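Local coordinates for protein putative Scyalone Dehydratase (Novosphingobium aromaticivorans DSM 12444, PDB 3EF8) that is of unknown function but may be a lyase that dehydrates a small substrate, as scytalone dehydratase does, at residues 80-83 / 87-90; 15-20 / 126-131. All coordinates share one frame; numbering follows the deposited sequence.

Contact 1. Residues 80-83 / 87-90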
loop_
_atom_site.group_PDB
_atom_site.type_symbol
_atom_site.label_atom_id
_atom_site.label_comp_id
_atom_site.label_asym_id
_atom_site.label_seq_id
_atom_site.Cartn_x
_atom_site.Cartn_y
_atom_site.Cartn_z
ATOM N N ASP A 80 -15.789 5.252 6.918
ATOM C CA ASP A 80 -17.116 5.905 7.020
ATOM C C ASP A 80 -17.426 6.036 8.501
ATOM O O ASP A 80 -17.587 5.054 9.188
ATOM C CB ASP A 80 -18.200 5.068 6.362
ATOM C CG ASP A 80 -17.991 4.894 4.872
ATOM O OD1 ASP A 80 -17.522 5.846 4.255
ATOM O OD2 ASP A 80 -18.327 3.815 4.337
ATOM N N PHE A 81 -17.540 7.272 8.961
ATOM C CA PHE A 81 -17.879 7.531 10.342
ATOM C C PHE A 81 -19.364 7.337 10.637
ATOM O O PHE A 81 -20.206 7.876 9.913
ATOM C CB PHE A 81 -17.453 8.921 10.763
ATOM C CG PHE A 81 -15.974 9.078 10.880
ATOM C CD1 PHE A 81 -15.300 8.677 12.033
ATOM C CD2 PHE A 81 -15.267 9.592 9.834
ATOM C CE1 PHE A 81 -13.928 8.807 12.133
ATOM C CE2 PHE A 81 -13.901 9.708 9.917
ATOM C CZ PHE A 81 -13.232 9.333 11.058
ATOM N N VAL A 82 -19.652 6.547 11.662
ATOM C CA VAL A 82 -21.023 6.489 12.215
ATOM C C VAL A 82 -21.181 7.723 13.073
ATOM O O VAL A 82 -22.123 8.521 12.895
ATOM C CB VAL A 82 -21.270 5.216 12.986
ATOM C CG1 VAL A 82 -22.699 5.256 13.567
ATOM C CG2 VAL A 82 -21.098 4.012 12.058
ATOM N N SER A 83 -20.243 7.892 13.991
ATOM C CA SER A 83 -20.144 9.058 14.826
ATOM C C SER A 83 -18.677 9.408 15.022
ATOM O O SER A 83 -17.802 8.825 14.383
ATOM C CB SER A 83 -20.772 8.784 16.194
ATOM O OG SER A 83 -19.957 7.872 16.921
ATOM N N ALA A 87 -16.525 4.092 13.664
ATOM C CA ALA A 87 -16.382 4.119 12.232
ATOM C C ALA A 87 -16.355 2.710 11.689
ATOM O O ALA A 87 -15.876 1.772 12.336
ATOM C CB ALA A 87 -15.104 4.875 11.826
ATOM N N ASN A 88 -16.800 2.610 10.448
ATOM C CA ASN A 88 -16.774 1.391 9.653
ATOM C C ASN A 88 -15.665 1.588 8.610
ATOM O O ASN A 88 -15.531 2.635 7.985
ATOM C CB ASN A 88 -18.106 1.193 8.961
ATOM C CG ASN A 88 -19.226 0.948 9.931
ATOM O OD1 ASN A 88 -19.002 0.386 10.987
ATOM N ND2 ASN A 88 -20.463 1.353 9.553
ATOM N N VAL A 89 -14.832 0.564 8.484
ATOM C CA VAL A 89 -13.656 0.653 7.615
ATOM C C VAL A 89 -13.586 -0.537 6.668
ATOM O O VAL A 89 -13.838 -1.688 7.051
ATOM C CB VAL A 89 -12.385 0.628 8.463
ATOM C CG1 VAL A 89 -11.096 0.983 7.625
ATOM C CG2 VAL A 89 -12.528 1.627 9.659
ATOM N N ARG A 90 -13.241 -0.277 5.423
ATOM C CA ARG A 90 -12.965 -1.315 4.438
ATOM C C ARG A 90 -11.552 -1.101 3.975
ATOM O O ARG A 90 -11.124 0.034 3.723
ATOM C CB ARG A 90 -13.885 -1.232 3.224
ATOM C CG ARG A 90 -13.675 -2.348 2.207
ATOM C CD ARG A 90 -14.474 -2.102 0.937
ATOM N NE ARG A 90 -13.901 -1.012 0.173
ATOM C CZ ARG A 90 -14.597 -0.157 -0.541
ATOM N NH1 ARG A 90 -15.922 -0.201 -0.556
ATOM N NH2 ARG A 90 -13.956 0.743 -1.238
HETATM O O HOH W 1 -20.476 2.151 6.449
#

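Contact 2. Residues 15-20 / 126-131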
loop_
_atom_site.group_PDB
_atom_site.type_symbol
_atom_site.label_atom_id
_atom_site.label_comp_id
_atom_site.label_asym_id
_atom_site.label_seq_id
_atom_site.Cartn_x
_atom_site.Cartn_y
_atom_site.Cartn_z
ATOM N N ARG A 15 -3.378 4.947 11.740
ATOM C CA ARG A 15 -2.249 4.677 12.623
ATOM C C ARG A 15 -2.465 3.425 13.476
ATOM O O ARG A 15 -1.544 2.604 13.657
ATOM C CB ARG A 15 -1.947 5.909 13.508
ATOM C CG ARG A 15 -0.865 5.730 14.529
ATOM C CD ARG A 15 0.423 5.183 13.908
ATOM N NE ARG A 15 1.514 5.134 14.871
ATOM C CZ ARG A 15 2.292 6.168 15.189
ATOM N NH1 ARG A 15 2.151 7.359 14.622
ATOM N NH2 ARG A 15 3.227 5.974 16.106
HETATM N N MSE A 16 -3.663 3.283 14.026
HETATM C CA MSE A 16 -3.949 2.119 14.881
HETATM C C MSE A 16 -3.855 0.857 14.061
HETATM O O MSE A 16 -3.277 -0.154 14.508
HETATM C CB MSE A 16 -5.317 2.287 15.552
HETATM C CG MSE A 16 -5.683 1.213 16.501
HETATM SE SE MSE A 16 -6.358 -0.420 15.695
HETATM C CE MSE A 16 -8.209 0.233 15.339
HETATM N N MSE A 17 -4.393 0.894 12.844
HETATM C CA MSE A 17 -4.373 -0.276 11.971
HETATM C C MSE A 17 -2.929 -0.666 11.623
HETATM O O MSE A 17 -2.609 -1.857 11.518
HETATM C CB MSE A 17 -5.190 -0.045 10.715
HETATM C CG MSE A 17 -6.699 0.214 11.038
HETATM SE SE MSE A 17 -7.708 0.732 9.522
HETATM C CE MSE A 17 -7.688 -0.889 8.430
ATOM N N PHE A 18 -2.093 0.340 11.446
ATOM C CA PHE A 18 -0.690 0.116 11.132
ATOM C C PHE A 18 0.053 -0.364 12.335
ATOM O O PHE A 18 0.930 -1.251 12.250
ATOM C CB PHE A 18 -0.032 1.366 10.575
ATOM C CG PHE A 18 -0.681 1.900 9.318
ATOM C CD1 PHE A 18 -1.370 1.059 8.442
ATOM C CD2 PHE A 18 -0.587 3.245 9.001
ATOM C CE1 PHE A 18 -1.982 1.567 7.268
ATOM C CE2 PHE A 18 -1.160 3.750 7.851
ATOM C CZ PHE A 18 -1.874 2.928 6.994
ATOM N N ASP A 19 -0.252 0.186 13.495
ATOM C CA ASP A 19 0.357 -0.316 14.724
ATOM C C ASP A 19 0.007 -1.768 14.928
ATOM O O ASP A 19 0.826 -2.601 15.345
ATOM C CB ASP A 19 -0.157 0.455 15.946
ATOM C CG ASP A 19 0.417 1.860 16.059
ATOM O OD1 ASP A 19 1.455 2.214 15.439
ATOM O OD2 ASP A 19 -0.186 2.662 16.827
ATOM N N TYR A 20 -1.236 -2.132 14.624
ATOM C CA TYR A 20 -1.656 -3.531 14.701
ATOM C C TYR A 20 -0.807 -4.461 13.830
ATOM O O TYR A 20 -0.250 -5.456 14.282
ATOM C CB TYR A 20 -3.164 -3.703 14.357
ATOM C CG TYR A 20 -3.639 -5.133 14.268
ATOM C CD1 TYR A 20 -3.468 -5.849 13.115
ATOM C CD2 TYR A 20 -4.240 -5.762 15.342
ATOM C CE1 TYR A 20 -3.881 -7.187 12.988
ATOM C CE2 TYR A 20 -4.655 -7.105 15.218
ATOM C CZ TYR A 20 -4.464 -7.779 14.040
ATOM O OH TYR A 20 -4.835 -9.117 13.881
ATOM N N LYS A 126 -13.685 -3.125 17.370
ATOM C CA LYS A 126 -14.873 -3.784 17.951
ATOM C C LYS A 126 -15.259 -5.019 17.141
ATOM O O LYS A 126 -15.642 -6.040 17.670
ATOM C CB LYS A 126 -16.046 -2.819 18.084
ATOM C CG LYS A 126 -17.251 -3.479 18.765
ATOM C CD LYS A 126 -17.957 -2.480 19.665
ATOM C CE LYS A 126 -19.155 -3.095 20.415
ATOM N NZ LYS A 126 -20.233 -3.476 19.503
ATOM N N ARG A 127 -15.130 -4.933 15.814
ATOM C CA ARG A 127 -15.313 -6.078 14.948
ATOM C C ARG A 127 -14.306 -6.033 13.812
ATOM O O ARG A 127 -14.039 -4.971 13.277
ATOM C CB ARG A 127 -16.727 -6.139 14.333
ATOM C CG ARG A 127 -16.914 -7.392 13.497
ATOM C CD ARG A 127 -18.399 -7.647 13.107
ATOM N NE ARG A 127 -18.491 -8.613 12.002
ATOM C CZ ARG A 127 -18.549 -9.925 12.189
ATOM N NH1 ARG A 127 -18.528 -10.403 13.427
ATOM N NH2 ARG A 127 -18.610 -10.755 11.169
ATOM N N ARG A 128 -13.735 -7.192 13.485
ATOM C CA ARG A 128 -12.968 -7.386 12.245
ATOM C C ARG A 128 -13.487 -8.589 11.515
ATOM O O ARG A 128 -13.573 -9.690 12.094
ATOM C CB ARG A 128 -11.476 -7.621 12.474
ATOM C CG ARG A 128 -10.779 -6.619 13.279
ATOM C CD ARG A 128 -9.300 -6.601 12.939
ATOM N NE ARG A 128 -9.076 -5.875 11.681
ATOM C CZ ARG A 128 -7.907 -5.467 11.233
ATOM N NH1 ARG A 128 -6.788 -5.837 11.831
ATOM N NH2 ARG A 128 -7.867 -4.678 10.192
ATOM N N GLU A 129 -13.770 -8.417 10.240
ATOM C CA GLU A 129 -14.181 -9.493 9.394
ATOM C C GLU A 129 -13.220 -9.543 8.216
ATOM O O GLU A 129 -13.117 -8.597 7.437
ATOM C CB GLU A 129 -15.602 -9.312 8.904
ATOM C CG GLU A 129 -16.032 -10.343 7.912
ATOM C CD GLU A 129 -17.464 -10.176 7.486
ATOM O OE1 GLU A 129 -18.347 -10.041 8.367
ATOM O OE2 GLU A 129 -17.711 -10.240 6.291
ATOM N N LEU A 130 -12.464 -10.624 8.104
ATOM C CA LEU A 130 -11.575 -10.840 6.971
ATOM C C LEU A 130 -12.293 -11.549 5.898
ATOM O O LEU A 130 -12.897 -12.628 6.148
ATOM C CB LEU A 130 -10.367 -11.666 7.363
ATOM C CG LEU A 130 -9.435 -12.025 6.237
ATOM C CD1 LEU A 130 -8.668 -10.813 5.688
ATOM C CD2 LEU A 130 -8.437 -13.098 6.715
ATOM N N ARG A 131 -12.257 -10.988 4.688
ATOM C CA ARG A 131 -12.777 -11.641 3.492
ATOM C C ARG A 131 -11.568 -11.960 2.621
ATOM O O ARG A 131 -10.714 -11.127 2.407
ATOM C CB ARG A 131 -13.804 -10.782 2.760
ATOM C CG ARG A 131 -14.995 -10.457 3.642
ATOM C CD ARG A 131 -16.050 -9.674 2.890
ATOM N NE ARG A 131 -17.094 -9.258 3.807
ATOM C CZ ARG A 131 -18.030 -8.357 3.531
ATOM N NH1 ARG A 131 -18.081 -7.781 2.334
ATOM N NH2 ARG A 131 -18.916 -8.046 4.453
HETATM O O HOH W 2 -4.647 -4.048 10.407
#

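Contact 1. Residues 80-83 / 87-90
Asp80 and Asn88 face each other as an antiparallel hydrogen-bonded pair and give a compact example of how the end of a beta hairpin is held together. Asp80 N donates to Asn88 O over 2.8 Å in an almost straight bond (177° at the hydrogen); in return Asn88 N reaches Asp80 O at 2.9 Å. Ala87 CA also approaches Asp80 O, at 3.4 Å. The next pair along, Phe81 with Ala87, is a non-hydrogen-bonded one.

Asn88 lies on the same face of the hairpin as Asp80. Its CB stands 3.9 Å from Asp80 O. Chi1 of -65° sets CG beside its own backbone N, which carries the amide across Val82 at a slant: CG2 of Val82 lies 4.2 Å from Asn88 CG and 3.7 Å from Asn88 ND2. The same ND2 donates to a water at 3.2 Å, and that water in turn gives a weak bond to Asp80 OD2. OD1 of Asn88 turns to Thr115 OG1, so both ends of the amide are engaged and its flip is probably fixed. Asp80 itself has its main partner elsewhere, in a salt bridge from OD1 to Arg15 of the second subunit.

On the other face, Phe81 CD1 rests against Ala87 CB at 3.8 Å, the methyl meeting the ring obliquely. The Phe81 ring also packs on Asn6, Glu9, Met10 and Ile13 of helix 3-25, whereas Ala87 touches Ile79 and Val116. The pairing thus closes the turn end of the hairpin formed by strands 67-81 and 86-99, with helix 3-25 against one face and strand 106-119 beside strand 86-99.

Contact 2. Residues 15-20 / 126-131
Tyr20 and Arg128 meet through a cation-pi interaction, an instance of a buried charge held against an aromatic face. Arg128 CZ lies 4.9 Å from the centroid of the Tyr20 ring, 18° off its normal. The guanidinium does not lie flat on the ring: the planes stand 84° apart, and NH1 points down onto one face near the rim, 3.4 Å from Tyr20 CE1. Tyr20 carries CG anti to its own backbone N (chi1 174°), which turns the ring toward the strand, while a bend at chi3 directs the arginine's end to it.

This is helix-on-sheet packing in an NTF2-like alpha+beta cone: helix 3-25 lies against the concave face of the curved sheet, and strand 122-136 sends Arg128 inward.

Among the polar links, a water accepts from Arg128 NH1 at 3.1 Å and donates to Met17 O at 3.2 Å, joining the guanidinium to the helix backbone. The strongest partner of Arg128 is Asp114, bound to NH2 in a salt bridge that probably offsets its buried charge.

Van der Waals contact is slighter, with the CE methyl of selenomethionine Met17 coming obliquely to Arg128 NH2 at 4.2 Å.

Contact 1 is nested along the chain inside the loop closed by contact 2: residues 15-20 come first, then 80-83 and 87-90, and finally 126-131. Their centres lie about 12 Å apart, and both reach the same mixed sheet, where strand 106-119 runs between strands 86-99 and 122-136. They touch directly, Val89 CG1 packing on Met17 SE at 3.9 Å. Contact 2 sits near the centre of the chain, contact 1 near its surface; helix 3-25 supplies one side of contact 2 and packs against Phe81 of contact 1. Asp19 forms a salt bridge with Arg90 of a neighbouring subunit, beside the intersubunit bridge of Asp80, so elements of both contacts contribute to the three-chain assembly.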